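Local structure of thermospermine synthase (Medicago truncatula, 6BQ6) at residues N46-T51 and A60-K65; E81-I86 and H250-A255; K127-D132 and E158-D163; N162-E167 and Y192-K197. The protein probably transfers an aminopropyl group from decarboxylated S-adenosylmethionine to spermidine, giving thermospermine and methylthioadenosine in plant polyamine biosynthesis. One frame throughout, in Å; residues are numbered along the deposited sequence.

Overall arrangement
Following the chain from its N terminus, interaction 1 closes first, a short loop that pairs strands 47-53 and 58-64 as a hairpin in the tetramerisation region. Interaction 2 opens about 6 Å away at the nearest atoms, where helix 84-98 begins, and closes only at the end of strand 243-251, spanning most of the Rossmann-like catalytic domain. Interactions 3 and 4 are both nested inside that loop; interaction 3 joins two edge-side parallel strands of the central sheet. Interaction 4 starts where interaction 3 ends: the two share Asn162 and Asp163, and helix 164-169 then meets the loop before helix 197-204. Interactions 3 and 4 lie across the chain's centre from interaction 2, which reaches the same sheet as interaction 3.

Interaction 1 (N46-T51 and A60-K65); sequences NSILHT and ALLDTK
CG of Asn46 stands anti to its own carbonyl carbon (chi1 -73°) and CG of Asp63 anti to its backbone N (chi1 177°), which brings the amide and the carboxylate together. Their planes are 68° apart. Asn46 ND2 makes a straight but weak hydrogen bond to Asp63 OD1 at 3.3 Å. On the other branch of the amide, Asn46 OD1 accepts from Lys65 NZ at 2.8 Å; the lysine chain bends at its last torsion, and its CG and CE also lie close to that oxygen. An alanine in place of Asn46 would probably leave the Lys65 ammonium without this acceptor and the Asp63 carboxylate without its amide neighbour. The backbones form an antiparallel hairpin of the tetramerisation region, interrupted by two classic beta bulges. In the first, Asp63 O accepts from both Asn46 N (2.8 Å) and Ser47 N (3.2 Å). In the second, Leu61 O is shared by Leu49 N and His50 N. Leu49, within the second bulge, sets CD1 against Leu61 CD2 at 3.9 Å. On the face carrying Ile48 and Leu62, these two side chains lie side by side, pointing the same way, and the second subunit packs there, Asn46 of that subunit on Ile48 and its Cys29 on Leu62.

Interaction 2 (E81-I86 and H250-A255); sequences ETDEFI and HIPSYA. With TER (N-(3-amino-propyl)-N-(5-aminopropyl)-1,4-diaminobutane), chain F.
A buried, two-pronged carboxylate contact joins Asp83, just ahead of helix 84-98, to the 3-10 turn that follows strand 243-251 at the edge of the Rossmann-like sheet. Each oxygen of Asp83 takes one bond from Ser253: OD1 accepts from Ser253 OG at 2.7 Å through its syn lone pair, and OD2 is met on the syn side by Ser253 N at 2.9 Å. Chi1 of Ser253 (60°) holds OG between the backbone N and the carbonyl carbon, where the hydroxyl lies on the same side as its own N-H and both can reach the one carboxylate. The two bonds together fix the rotation of the carboxylate. Pro252 CD lies 3.3 Å from Asp83 OD2. An alanine at Asp83 would probably leave Ser253 OG and N without these acceptors and let the serine hydroxyl turn. Beside this pair Ile86 adds an apolar contact, CG2 to Ile251 CG1 at 3.9 Å, and its CD1 approaches the Pro252 ring. Ile223 of the third subunit packs on both Ile86 and Pro252. The turn leads into the thermospermine pocket, where the Tyr254 ring is sandwiched over its centre: Ile251 CG2 stands 3.6 Å above one face, and ligand C10 stands 3.5 Å above the opposite one.

Interaction 3 (K127-D132 and E158-D163); sequences KVVMCD and EVVIND
Glu158 N to Val128 O, Met130 N to Glu158 O and Val160 N to Met130 O, each 2.8 Å, form a ladder of nearly straight hydrogen bonds between parallel strands 127-132 and 157-161. The pair makes one edge of the Rossmann-like sheet within this chain, and the ladder slackens toward its C-terminal end, where Asp132 N to Val160 O is 3.2 Å. Asn162 N also bonds to Asp132 O at 3.2 Å, from above the carbonyl plane. There a water donates to both Cys131 O and Asn162 O, linking Cys131 to the loop at Asn162. Asp132 and Asp163 belong to the adenosine-binding site, unoccupied by adenosine in this chain; Asp132 OD1 takes a hydrogen bond from Asp134 N, and Asp163 is salt-bridged to Lys193. On the face of Val129, Cys131 and Val160, the two valines touch through Val129 CG1 and Val160 CG2 at 4.0 Å, and Glu167 of helix 164-169 packs on Cys131 and Val160. Cys131 SG, anti to its backbone N (chi1 -177°), comes within 3.4 Å of Asn162 O.

Interaction 4 (N162-E167 and Y192-K197); sequences NDAKAE and YKLYTK
Lys193 NZ and Asp163 OD1 meet tip to tip in a salt bridge of 2.8 Å, the ammonium approaching on the syn side, 33° out of the carboxylate plane. Pro190 O is a second, weak acceptor for the same NZ. The other oxygen, Asp163 OD2, uses its anti lone pair for Ala166 N at 3.0 Å, so one carboxylate serves both the lysine and the helix. With this bond Asp163 caps the N terminus of helix 164-169, facing the loop that leads to helix 197-204. Asp163 and Ala164 are both part of the adenosine-binding site, which holds no adenosine in this chain. Asn162 ND2 is satisfied by Glu167 OE1 at 2.8 Å, lying almost in the amide plane, while Glu167 OE2 pairs with Lys171. Lys165 NZ is taken by Glu169, and the aliphatic part of Lys165 crosses that of Lys193, CD to CD 4.1 Å. Next to the salt bridge, Leu194 CD2 rests 3.7 Å from Lys165 CB, and its CD1 is 4.2 Å from Ala164 CB.

Interaction 1 (N46-T51 and A60-K65)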
loop_
_atom_site.group_PDB
_atom_site.type_symbol
_atom_site.label_atom_id
_atom_site.label_comp_id
_atom_site.label_asym_id
_atom_site.label_seq_id
_atom_site.Cartn_x
_atom_site.Cartn_y
_atom_site.Cartn_z
ATOM N N ASN B 46 -9.018 -9.560 9.492
ATOM C CA ASN B 46 -8.948 -10.614 10.530
ATOM C C ASN B 46 -8.466 -11.922 9.893
ATOM O O ASN B 46 -7.551 -12.597 10.394
ATOM C CB ASN B 46 -10.324 -10.859 11.157
ATOM C CG ASN B 46 -10.783 -9.736 12.082
ATOM O OD1 ASN B 46 -10.010 -9.241 12.892
ATOM N ND2 ASN B 46 -12.068 -9.376 12.007
ATOM N N SER B 47 -9.087 -12.330 8.797
ATOM C CA SER B 47 -8.668 -13.567 8.165
ATOM C C SER B 47 -9.096 -13.643 6.733
ATOM O O SER B 47 -9.875 -12.801 6.253
ATOM C CB SER B 47 -9.120 -14.796 8.965
ATOM O OG SER B 47 -10.464 -14.997 8.813
ATOM N N ILE B 48 -8.555 -14.633 6.039
ATOM C CA ILE B 48 -8.957 -14.946 4.686
ATOM C C ILE B 48 -9.656 -16.279 4.757
ATOM O O ILE B 48 -9.014 -17.326 4.988
ATOM C CB ILE B 48 -7.736 -14.993 3.744
ATOM C CG1 ILE B 48 -7.021 -13.635 3.792
ATOM C CG2 ILE B 48 -8.160 -15.359 2.339
ATOM C CD1 ILE B 48 -5.631 -13.624 3.170
ATOM N N LEU B 49 -10.977 -16.238 4.627
ATOM C CA LEU B 49 -11.819 -17.364 5.009
ATOM C C LEU B 49 -11.809 -18.450 3.972
ATOM O O LEU B 49 -11.640 -19.632 4.309
ATOM C CB LEU B 49 -13.245 -16.926 5.316
ATOM C CG LEU B 49 -13.417 -16.013 6.547
ATOM C CD1 LEU B 49 -14.836 -15.480 6.587
ATOM C CD2 LEU B 49 -13.091 -16.744 7.850
ATOM N N HIS B 50 -11.750 -17.980 2.713
ATOM C CA HIS B 50 -11.568 -18.790 1.487
ATOM C C HIS B 50 -11.006 -17.996 0.293
ATOM O O HIS B 50 -11.242 -16.797 0.151
ATOM C CB HIS B 50 -12.908 -19.382 1.061
ATOM C CG HIS B 50 -12.863 -20.091 -0.262
ATOM N ND1 HIS B 50 -12.912 -21.461 -0.367
ATOM C CD2 HIS B 50 -12.777 -19.620 -1.531
ATOM C CE1 HIS B 50 -12.861 -21.810 -1.641
ATOM N NE2 HIS B 50 -12.778 -20.712 -2.370
ATOM N N THR B 51 -10.262 -18.666 -0.583
ATOM C CA THR B 51 -9.835 -18.068 -1.851
ATOM C C THR B 51 -9.929 -19.184 -2.912
ATOM O O THR B 51 -9.692 -20.350 -2.598
ATOM C CB THR B 51 -8.410 -17.450 -1.765
ATOM O OG1 THR B 51 -8.457 -16.171 -1.103
ATOM C CG2 THR B 51 -7.822 -17.236 -3.118
ATOM N N ALA B 60 -13.135 -14.893 -3.348
ATOM C CA ALA B 60 -12.508 -14.823 -2.017
ATOM C C ALA B 60 -13.540 -14.323 -1.017
ATOM O O ALA B 60 -14.383 -13.492 -1.365
ATOM C CB ALA B 60 -11.303 -13.886 -2.045
ATOM N N LEU B 61 -13.564 -14.924 0.168
ATOM C CA LEU B 61 -14.330 -14.422 1.289
ATOM C C LEU B 61 -13.383 -14.027 2.421
ATOM O O LEU B 61 -12.609 -14.866 2.930
ATOM C CB LEU B 61 -15.332 -15.451 1.749
ATOM C CG LEU B 61 -16.356 -14.996 2.784
ATOM C CD1 LEU B 61 -17.402 -14.010 2.262
ATOM C CD2 LEU B 61 -17.030 -16.217 3.405
ATOM N N LEU B 62 -13.420 -12.740 2.756
ATOM C CA LEU B 62 -12.480 -12.160 3.708
ATOM C C LEU B 62 -13.217 -11.824 4.954
ATOM O O LEU B 62 -14.330 -11.396 4.885
ATOM C CB LEU B 62 -11.878 -10.878 3.135
ATOM C CG LEU B 62 -11.300 -11.034 1.737
ATOM C CD1 LEU B 62 -10.695 -9.709 1.275
ATOM C CD2 LEU B 62 -10.250 -12.127 1.658
ATOM N N ASP B 63 -12.576 -11.919 6.095
ATOM C CA ASP B 63 -13.159 -11.445 7.305
ATOM C C ASP B 63 -12.426 -10.122 7.605
ATOM O O ASP B 63 -11.279 -10.134 7.936
ATOM C CB ASP B 63 -12.992 -12.439 8.430
ATOM C CG ASP B 63 -13.543 -11.931 9.744
ATOM O OD1 ASP B 63 -14.084 -10.796 9.794
ATOM O OD2 ASP B 63 -13.411 -12.666 10.752
ATOM N N THR B 64 -13.109 -9.022 7.388
ATOM C CA THR B 64 -12.518 -7.685 7.540
ATOM C C THR B 64 -12.969 -7.066 8.819
ATOM O O THR B 64 -14.080 -7.293 9.265
ATOM C CB THR B 64 -12.881 -6.761 6.355
ATOM O OG1 THR B 64 -14.216 -6.269 6.488
ATOM C CG2 THR B 64 -12.774 -7.505 5.031
ATOM N N LYS B 65 -12.127 -6.208 9.375
ATOM C CA LYS B 65 -12.453 -5.550 10.628
ATOM C C LYS B 65 -13.526 -4.507 10.434
ATOM O O LYS B 65 -14.532 -4.534 11.153
ATOM C CB LYS B 65 -11.203 -4.992 11.270
ATOM C CG LYS B 65 -10.199 -6.063 11.695
ATOM C CD LYS B 65 -9.066 -5.448 12.511
ATOM C CE LYS B 65 -7.925 -6.416 12.758
ATOM N NZ LYS B 65 -8.247 -7.281 13.931
#

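Interaction 2 (E81-I86 and H250-A255)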
loop_
_atom_site.group_PDB
_atom_site.type_symbol
_atom_site.label_atom_id
_atom_site.label_comp_id
_atom_site.label_asym_id
_atom_site.label_seq_id
_atom_site.Cartn_x
_atom_site.Cartn_y
_atom_site.Cartn_z
ATOM N N GLU B 81 -20.551 -7.633 4.649
ATOM C CA GLU B 81 -21.552 -8.023 5.602
ATOM C C GLU B 81 -22.266 -6.859 6.291
ATOM O O GLU B 81 -23.485 -6.933 6.505
ATOM C CB GLU B 81 -20.892 -8.943 6.635
ATOM C CG GLU B 81 -21.778 -9.473 7.725
ATOM C CD GLU B 81 -21.017 -10.417 8.684
ATOM O OE1 GLU B 81 -19.781 -10.282 8.852
ATOM O OE2 GLU B 81 -21.678 -11.342 9.212
ATOM N N THR B 82 -21.535 -5.824 6.689
ATOM C CA THR B 82 -22.151 -4.787 7.485
ATOM C C THR B 82 -23.124 -3.939 6.664
ATOM O O THR B 82 -24.008 -3.348 7.244
ATOM C CB THR B 82 -21.132 -3.820 8.120
ATOM O OG1 THR B 82 -20.230 -3.329 7.117
ATOM C CG2 THR B 82 -20.355 -4.530 9.195
ATOM N N ASP B 83 -22.891 -3.781 5.360
ATOM C CA ASP B 83 -23.694 -2.884 4.583
ATOM C C ASP B 83 -24.285 -3.390 3.291
ATOM O O ASP B 83 -24.930 -2.589 2.584
ATOM C CB ASP B 83 -22.983 -1.524 4.351
ATOM C CG ASP B 83 -21.678 -1.621 3.610
ATOM O OD1 ASP B 83 -21.438 -2.600 2.902
ATOM O OD2 ASP B 83 -20.851 -0.680 3.746
ATOM N N GLU B 84 -24.137 -4.661 2.970
ATOM C CA GLU B 84 -24.788 -5.174 1.759
ATOM C C GLU B 84 -26.308 -4.983 1.752
ATOM O O GLU B 84 -26.902 -4.883 0.690
ATOM C CB GLU B 84 -24.398 -6.625 1.450
ATOM C CG GLU B 84 -24.766 -7.640 2.496
ATOM C CD GLU B 84 -26.169 -8.216 2.398
ATOM O OE1 GLU B 84 -26.463 -9.119 3.208
ATOM O OE2 GLU B 84 -27.010 -7.800 1.583
ATOM N N PHE B 85 -26.921 -4.945 2.931
ATOM C CA PHE B 85 -28.369 -4.687 3.051
ATOM C C PHE B 85 -28.772 -3.392 2.316
ATOM O O PHE B 85 -29.868 -3.288 1.791
ATOM C CB PHE B 85 -28.852 -4.706 4.507
ATOM C CG PHE B 85 -28.496 -3.481 5.311
ATOM C CD1 PHE B 85 -29.310 -2.407 5.346
ATOM C CD2 PHE B 85 -27.310 -3.421 6.018
ATOM C CE1 PHE B 85 -29.004 -1.271 6.082
ATOM C CE2 PHE B 85 -26.990 -2.293 6.759
ATOM C CZ PHE B 85 -27.823 -1.213 6.779
ATOM N N ILE B 86 -27.878 -2.379 2.311
ATOM C CA ILE B 86 -28.185 -1.141 1.637
ATOM C C ILE B 86 -28.315 -1.387 0.115
ATOM O O ILE B 86 -29.298 -0.945 -0.482
ATOM C CB ILE B 86 -27.131 -0.065 1.914
ATOM C CG1 ILE B 86 -26.991 0.167 3.415
ATOM C CG2 ILE B 86 -27.468 1.252 1.207
ATOM C CD1 ILE B 86 -25.911 1.151 3.753
ATOM N N HIS B 250 -25.367 6.013 -0.654
ATOM C CA HIS B 250 -24.021 5.669 -0.229
ATOM C C HIS B 250 -23.893 4.273 0.322
ATOM O O HIS B 250 -24.705 3.864 1.158
ATOM C CB HIS B 250 -23.632 6.650 0.884
ATOM C CG HIS B 250 -22.197 6.537 1.351
ATOM N ND1 HIS B 250 -21.868 6.263 2.653
ATOM C CD2 HIS B 250 -21.028 6.630 0.685
ATOM C CE1 HIS B 250 -20.558 6.164 2.772
ATOM N NE2 HIS B 250 -20.024 6.392 1.584
ATOM N N ILE B 251 -22.834 3.583 -0.089
ATOM C CA ILE B 251 -22.499 2.280 0.459
ATOM C C ILE B 251 -21.047 2.362 1.006
ATOM O O ILE B 251 -20.111 2.472 0.265
ATOM C CB ILE B 251 -22.688 1.189 -0.575
ATOM C CG1 ILE B 251 -24.194 1.123 -0.960
ATOM C CG2 ILE B 251 -22.282 -0.171 -0.015
ATOM C CD1 ILE B 251 -24.396 0.473 -2.264
ATOM N N PRO B 252 -20.896 2.394 2.316
ATOM C CA PRO B 252 -19.586 2.721 2.890
ATOM C C PRO B 252 -18.482 1.832 2.381
ATOM O O PRO B 252 -17.417 2.339 2.048
ATOM C CB PRO B 252 -19.807 2.537 4.402
ATOM C CG PRO B 252 -21.231 2.803 4.595
ATOM C CD PRO B 252 -21.941 2.365 3.352
ATOM N N SER B 253 -18.739 0.536 2.244
ATOM C CA SER B 253 -17.695 -0.394 1.824
ATOM C C SER B 253 -17.290 -0.204 0.376
ATOM O O SER B 253 -16.210 -0.629 -0.020
ATOM C CB SER B 253 -18.112 -1.843 2.022
ATOM O OG SER B 253 -19.259 -2.169 1.300
ATOM N N TYR B 254 -18.156 0.419 -0.415
ATOM C CA TYR B 254 -17.866 0.739 -1.803
ATOM C C TYR B 254 -17.090 2.008 -2.002
ATOM O O TYR B 254 -16.692 2.298 -3.153
ATOM C CB TYR B 254 -19.205 0.793 -2.581
ATOM C CG TYR B 254 -19.984 -0.502 -2.776
ATOM C CD1 TYR B 254 -19.594 -1.726 -2.199
ATOM C CD2 TYR B 254 -21.150 -0.496 -3.531
ATOM C CE1 TYR B 254 -20.329 -2.875 -2.401
ATOM C CE2 TYR B 254 -21.898 -1.645 -3.739
ATOM C CZ TYR B 254 -21.492 -2.834 -3.174
ATOM O OH TYR B 254 -22.235 -3.954 -3.381
ATOM N N ALA B 255 -16.885 2.816 -0.955
ATOM C CA ALA B 255 -16.268 4.147 -0.999
ATOM C C ALA B 255 -16.873 5.073 -2.041
ATOM O O ALA B 255 -16.175 5.872 -2.647
ATOM C CB ALA B 255 -14.726 4.066 -1.187
HETATM N N1 TER F . -21.897 -10.392 -10.349
HETATM C C2 TER F . -22.882 -10.079 -9.335
HETATM C C3 TER F . -23.303 -8.618 -9.456
HETATM C C4 TER F . -22.222 -7.645 -9.064
HETATM N N5 TER F . -22.754 -6.307 -8.945
HETATM C C6 TER F . -22.551 -5.549 -7.731
HETATM C C7 TER F . -22.372 -4.068 -8.029
HETATM C C8 TER F . -21.622 -3.423 -6.878
HETATM N N9 TER F . -20.185 -3.491 -7.036
HETATM C C10 TER F . -19.359 -2.937 -5.995
HETATM C C11 TER F . -18.016 -2.418 -6.458
HETATM C C12 TER F . -17.428 -1.576 -5.326
HETATM C C13 TER F . -15.947 -1.277 -5.504
HETATM N N14 TER F . -15.624 -0.999 -6.893
#

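Interaction 3 (K127-D132 and E158-D163)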
loop_
_atom_site.group_PDB
_atom_site.type_symbol
_atom_site.label_atom_id
_atom_site.label_comp_id
_atom_site.label_asym_id
_atom_site.label_seq_id
_atom_site.Cartn_x
_atom_site.Cartn_y
_atom_site.Cartn_z
ATOM N N LYS B 127 -42.750 -16.659 -7.520
ATOM C CA LYS B 127 -41.575 -17.273 -8.150
ATOM C C LYS B 127 -40.496 -16.257 -8.366
ATOM O O LYS B 127 -40.768 -15.125 -8.821
ATOM C CB LYS B 127 -41.915 -17.888 -9.478
ATOM C CG LYS B 127 -40.786 -18.736 -10.058
ATOM C CD LYS B 127 -41.262 -19.582 -11.228
ATOM C CE LYS B 127 -41.022 -18.855 -12.543
ATOM N NZ LYS B 127 -40.925 -19.792 -13.676
ATOM N N VAL B 128 -39.287 -16.655 -8.050
ATOM C CA VAL B 128 -38.038 -15.911 -8.392
ATOM C C VAL B 128 -37.110 -16.854 -9.169
ATOM O O VAL B 128 -36.827 -17.990 -8.758
ATOM C CB VAL B 128 -37.281 -15.419 -7.154
ATOM C CG1 VAL B 128 -35.962 -14.739 -7.522
ATOM C CG2 VAL B 128 -38.117 -14.504 -6.261
ATOM N N VAL B 129 -36.678 -16.406 -10.325
ATOM C CA VAL B 129 -35.663 -17.088 -11.088
ATOM C C VAL B 129 -34.374 -16.317 -11.004
ATOM O O VAL B 129 -34.385 -15.138 -11.354
ATOM C CB VAL B 129 -36.063 -17.194 -12.580
ATOM C CG1 VAL B 129 -34.980 -17.941 -13.362
ATOM C CG2 VAL B 129 -37.374 -17.902 -12.735
ATOM N N MET B 130 -33.282 -16.962 -10.585
ATOM C CA MET B 130 -31.958 -16.353 -10.478
ATOM C C MET B 130 -31.159 -16.956 -11.602
ATOM O O MET B 130 -30.956 -18.182 -11.604
ATOM C CB MET B 130 -31.281 -16.645 -9.157
ATOM C CG MET B 130 -29.890 -16.016 -8.990
ATOM S SD MET B 130 -28.843 -16.904 -7.794
ATOM C CE MET B 130 -29.990 -16.928 -6.450
ATOM N N CYS B 131 -30.779 -16.118 -12.573
ATOM C CA CYS B 131 -30.047 -16.569 -13.736
ATOM C C CYS B 131 -28.609 -15.999 -13.796
ATOM O O CYS B 131 -28.405 -14.831 -14.114
ATOM C CB CYS B 131 -30.841 -16.267 -14.998
ATOM S SG CYS B 131 -30.067 -16.864 -16.529
ATOM N N ASP B 132 -27.640 -16.834 -13.416
ATOM C CA ASP B 132 -26.238 -16.418 -13.235
ATOM C C ASP B 132 -25.399 -17.326 -14.073
ATOM O O ASP B 132 -25.704 -18.501 -14.194
ATOM C CB ASP B 132 -25.809 -16.493 -11.753
ATOM C CG ASP B 132 -24.511 -15.708 -11.452
ATOM O OD1 ASP B 132 -23.370 -16.106 -11.859
ATOM O OD2 ASP B 132 -24.620 -14.642 -10.801
ATOM N N GLU B 158 -35.900 -20.546 -8.116
ATOM C CA GLU B 158 -35.281 -21.416 -9.111
ATOM C C GLU B 158 -33.945 -20.784 -9.544
ATOM O O GLU B 158 -33.920 -19.624 -9.957
ATOM C CB GLU B 158 -36.170 -21.563 -10.333
ATOM C CG GLU B 158 -35.551 -22.515 -11.382
ATOM C CD GLU B 158 -36.371 -22.766 -12.632
ATOM O OE1 GLU B 158 -37.528 -22.282 -12.715
ATOM O OE2 GLU B 158 -35.840 -23.474 -13.541
ATOM N N VAL B 159 -32.857 -21.563 -9.473
ATOM C CA VAL B 159 -31.551 -21.141 -9.937
ATOM C C VAL B 159 -31.348 -21.753 -11.327
ATOM O O VAL B 159 -31.522 -22.952 -11.532
ATOM C CB VAL B 159 -30.455 -21.587 -8.944
ATOM C CG1 VAL B 159 -29.074 -21.241 -9.495
ATOM C CG2 VAL B 159 -30.679 -20.982 -7.581
ATOM N N VAL B 160 -31.021 -20.906 -12.294
ATOM C CA VAL B 160 -30.701 -21.317 -13.648
ATOM C C VAL B 160 -29.297 -20.850 -13.929
ATOM O O VAL B 160 -28.955 -19.703 -13.639
ATOM C CB VAL B 160 -31.659 -20.716 -14.680
ATOM C CG1 VAL B 160 -31.190 -21.019 -16.099
ATOM C CG2 VAL B 160 -33.071 -21.247 -14.489
ATOM N N ILE B 161 -28.469 -21.740 -14.451
ATOM C CA ILE B 161 -27.110 -21.390 -14.841
ATOM C C ILE B 161 -27.092 -21.160 -16.340
ATOM O O ILE B 161 -27.146 -22.098 -17.127
ATOM C CB ILE B 161 -26.085 -22.474 -14.438
ATOM C CG1 ILE B 161 -26.201 -22.790 -12.915
ATOM C CG2 ILE B 161 -24.684 -21.974 -14.810
ATOM C CD1 ILE B 161 -25.991 -21.607 -11.983
ATOM N N ASN B 162 -27.050 -19.888 -16.735
ATOM C CA ASN B 162 -27.109 -19.506 -18.140
ATOM C C ASN B 162 -26.777 -18.057 -18.275
ATOM O O ASN B 162 -26.764 -17.284 -17.287
ATOM C CB ASN B 162 -28.506 -19.847 -18.747
ATOM C CG ASN B 162 -28.501 -20.062 -20.269
ATOM O OD1 ASN B 162 -27.443 -20.103 -20.911
ATOM N ND2 ASN B 162 -29.700 -20.188 -20.856
ATOM N N ASP B 163 -26.455 -17.702 -19.507
ATOM C CA ASP B 163 -26.436 -16.323 -19.964
ATOM C C ASP B 163 -27.873 -15.813 -19.916
ATOM O O ASP B 163 -28.748 -16.466 -20.449
ATOM C CB ASP B 163 -25.974 -16.306 -21.409
ATOM C CG ASP B 163 -25.978 -14.930 -21.984
ATOM O OD1 ASP B 163 -25.043 -14.174 -21.691
ATOM O OD2 ASP B 163 -26.909 -14.588 -22.729
HETATM O O HOH W 1 -26.940 -14.440 -16.304
#

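Interaction 4 (N162-E167 and Y192-K197)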
loop_
_atom_site.group_PDB
_atom_site.type_symbol
_atom_site.label_atom_id
_atom_site.label_comp_id
_atom_site.label_asym_id
_atom_site.label_seq_id
_atom_site.Cartn_x
_atom_site.Cartn_y
_atom_site.Cartn_z
ATOM N N ASN B 162 -27.050 -19.888 -16.735
ATOM C CA ASN B 162 -27.109 -19.506 -18.140
ATOM C C ASN B 162 -26.777 -18.057 -18.275
ATOM O O ASN B 162 -26.764 -17.284 -17.287
ATOM C CB ASN B 162 -28.506 -19.847 -18.747
ATOM C CG ASN B 162 -28.501 -20.062 -20.269
ATOM O OD1 ASN B 162 -27.443 -20.103 -20.911
ATOM N ND2 ASN B 162 -29.700 -20.188 -20.856
ATOM N N ASP B 163 -26.455 -17.702 -19.507
ATOM C CA ASP B 163 -26.436 -16.323 -19.964
ATOM C C ASP B 163 -27.873 -15.813 -19.916
ATOM O O ASP B 163 -28.748 -16.466 -20.449
ATOM C CB ASP B 163 -25.974 -16.306 -21.409
ATOM C CG ASP B 163 -25.978 -14.930 -21.984
ATOM O OD1 ASP B 163 -25.043 -14.174 -21.691
ATOM O OD2 ASP B 163 -26.909 -14.588 -22.729
ATOM N N ALA B 164 -28.110 -14.666 -19.289
ATOM C CA ALA B 164 -29.470 -14.142 -19.130
ATOM C C ALA B 164 -30.145 -13.812 -20.474
ATOM O O ALA B 164 -31.354 -13.983 -20.596
ATOM C CB ALA B 164 -29.479 -12.922 -18.204
ATOM N N LYS B 165 -29.391 -13.349 -21.488
ATOM C CA LYS B 165 -29.997 -13.068 -22.799
ATOM C C LYS B 165 -30.500 -14.328 -23.426
ATOM O O LYS B 165 -31.620 -14.365 -23.943
ATOM C CB LYS B 165 -29.019 -12.338 -23.774
ATOM C CG LYS B 165 -29.592 -12.101 -25.160
ATOM C CD LYS B 165 -28.576 -11.378 -26.054
ATOM C CE LYS B 165 -28.805 -11.629 -27.543
ATOM N NZ LYS B 165 -29.797 -10.689 -28.094
ATOM N N ALA B 166 -29.676 -15.365 -23.416
ATOM C CA ALA B 166 -30.090 -16.664 -23.942
ATOM C C ALA B 166 -31.279 -17.221 -23.214
ATOM O O ALA B 166 -32.214 -17.741 -23.848
ATOM C CB ALA B 166 -28.928 -17.648 -23.838
ATOM N N GLU B 167 -31.248 -17.125 -21.880
ATOM C CA GLU B 167 -32.362 -17.643 -21.069
ATOM C C GLU B 167 -33.685 -16.950 -21.354
ATOM O O GLU B 167 -34.692 -17.618 -21.616
ATOM C CB GLU B 167 -32.041 -17.536 -19.587
ATOM C CG GLU B 167 -33.008 -18.225 -18.677
ATOM C CD GLU B 167 -33.070 -19.738 -18.854
ATOM O OE1 GLU B 167 -32.107 -20.311 -19.403
ATOM O OE2 GLU B 167 -34.065 -20.348 -18.366
ATOM N N TYR B 192 -21.792 -6.912 -20.989
ATOM C CA TYR B 192 -21.997 -5.678 -21.689
ATOM C C TYR B 192 -23.287 -5.733 -22.524
ATOM O O TYR B 192 -24.047 -4.762 -22.595
ATOM C CB TYR B 192 -20.798 -5.365 -22.597
ATOM C CG TYR B 192 -21.041 -4.147 -23.410
ATOM C CD1 TYR B 192 -21.624 -4.235 -24.669
ATOM C CD2 TYR B 192 -20.729 -2.886 -22.915
ATOM C CE1 TYR B 192 -21.894 -3.116 -25.422
ATOM C CE2 TYR B 192 -20.963 -1.748 -23.678
ATOM C CZ TYR B 192 -21.562 -1.875 -24.917
ATOM O OH TYR B 192 -21.823 -0.799 -25.663
ATOM N N LYS B 193 -23.514 -6.868 -23.158
ATOM C CA LYS B 193 -24.682 -6.999 -24.028
ATOM C C LYS B 193 -26.023 -6.836 -23.305
ATOM O O LYS B 193 -27.032 -6.510 -23.939
ATOM C CB LYS B 193 -24.641 -8.292 -24.807
ATOM C CG LYS B 193 -24.764 -9.536 -23.959
ATOM C CD LYS B 193 -24.656 -10.740 -24.863
ATOM C CE LYS B 193 -24.944 -12.004 -24.091
ATOM N NZ LYS B 193 -23.722 -12.485 -23.417
ATOM N N LEU B 194 -26.020 -7.054 -21.993
ATOM C CA LEU B 194 -27.223 -6.944 -21.197
ATOM C C LEU B 194 -27.548 -5.511 -20.770
ATOM O O LEU B 194 -28.461 -5.294 -19.977
ATOM C CB LEU B 194 -27.112 -7.864 -20.005
ATOM C CG LEU B 194 -26.785 -9.322 -20.352
ATOM C CD1 LEU B 194 -26.488 -10.182 -19.110
ATOM C CD2 LEU B 194 -27.832 -9.993 -21.154
ATOM N N TYR B 195 -26.803 -4.538 -21.305
ATOM C CA TYR B 195 -27.027 -3.123 -21.045
ATOM C C TYR B 195 -27.281 -2.357 -22.355
ATOM O O TYR B 195 -27.378 -1.145 -22.347
ATOM C CB TYR B 195 -25.804 -2.523 -20.337
ATOM C CG TYR B 195 -25.537 -3.020 -18.959
ATOM C CD1 TYR B 195 -24.734 -4.118 -18.726
ATOM C CD2 TYR B 195 -26.035 -2.332 -17.869
ATOM C CE1 TYR B 195 -24.456 -4.553 -17.425
ATOM C CE2 TYR B 195 -25.786 -2.778 -16.582
ATOM C CZ TYR B 195 -24.975 -3.845 -16.361
ATOM O OH TYR B 195 -24.739 -4.208 -15.083
ATOM N N THR B 196 -27.414 -3.059 -23.481
ATOM C CA THR B 196 -27.588 -2.330 -24.724
ATOM C C THR B 196 -29.060 -1.989 -25.002
ATOM O O THR B 196 -29.989 -2.711 -24.567
ATOM C CB THR B 196 -27.010 -3.107 -25.922
ATOM O OG1 THR B 196 -27.675 -4.361 -26.034
ATOM C CG2 THR B 196 -25.552 -3.362 -25.742
ATOM N N LYS B 197 -29.237 -0.958 -25.827
ATOM C CA LYS B 197 -30.540 -0.520 -26.284
ATOM C C LYS B 197 -31.285 -1.673 -26.927
ATOM O O LYS B 197 -32.441 -1.948 -26.592
ATOM C CB LYS B 197 -30.438 0.638 -27.266
ATOM C CG LYS B 197 -31.777 1.133 -27.771
ATOM C CD LYS B 197 -31.614 2.244 -28.815
ATOM C CE LYS B 197 -32.969 2.863 -29.166
ATOM N NZ LYS B 197 -33.767 2.001 -30.073
#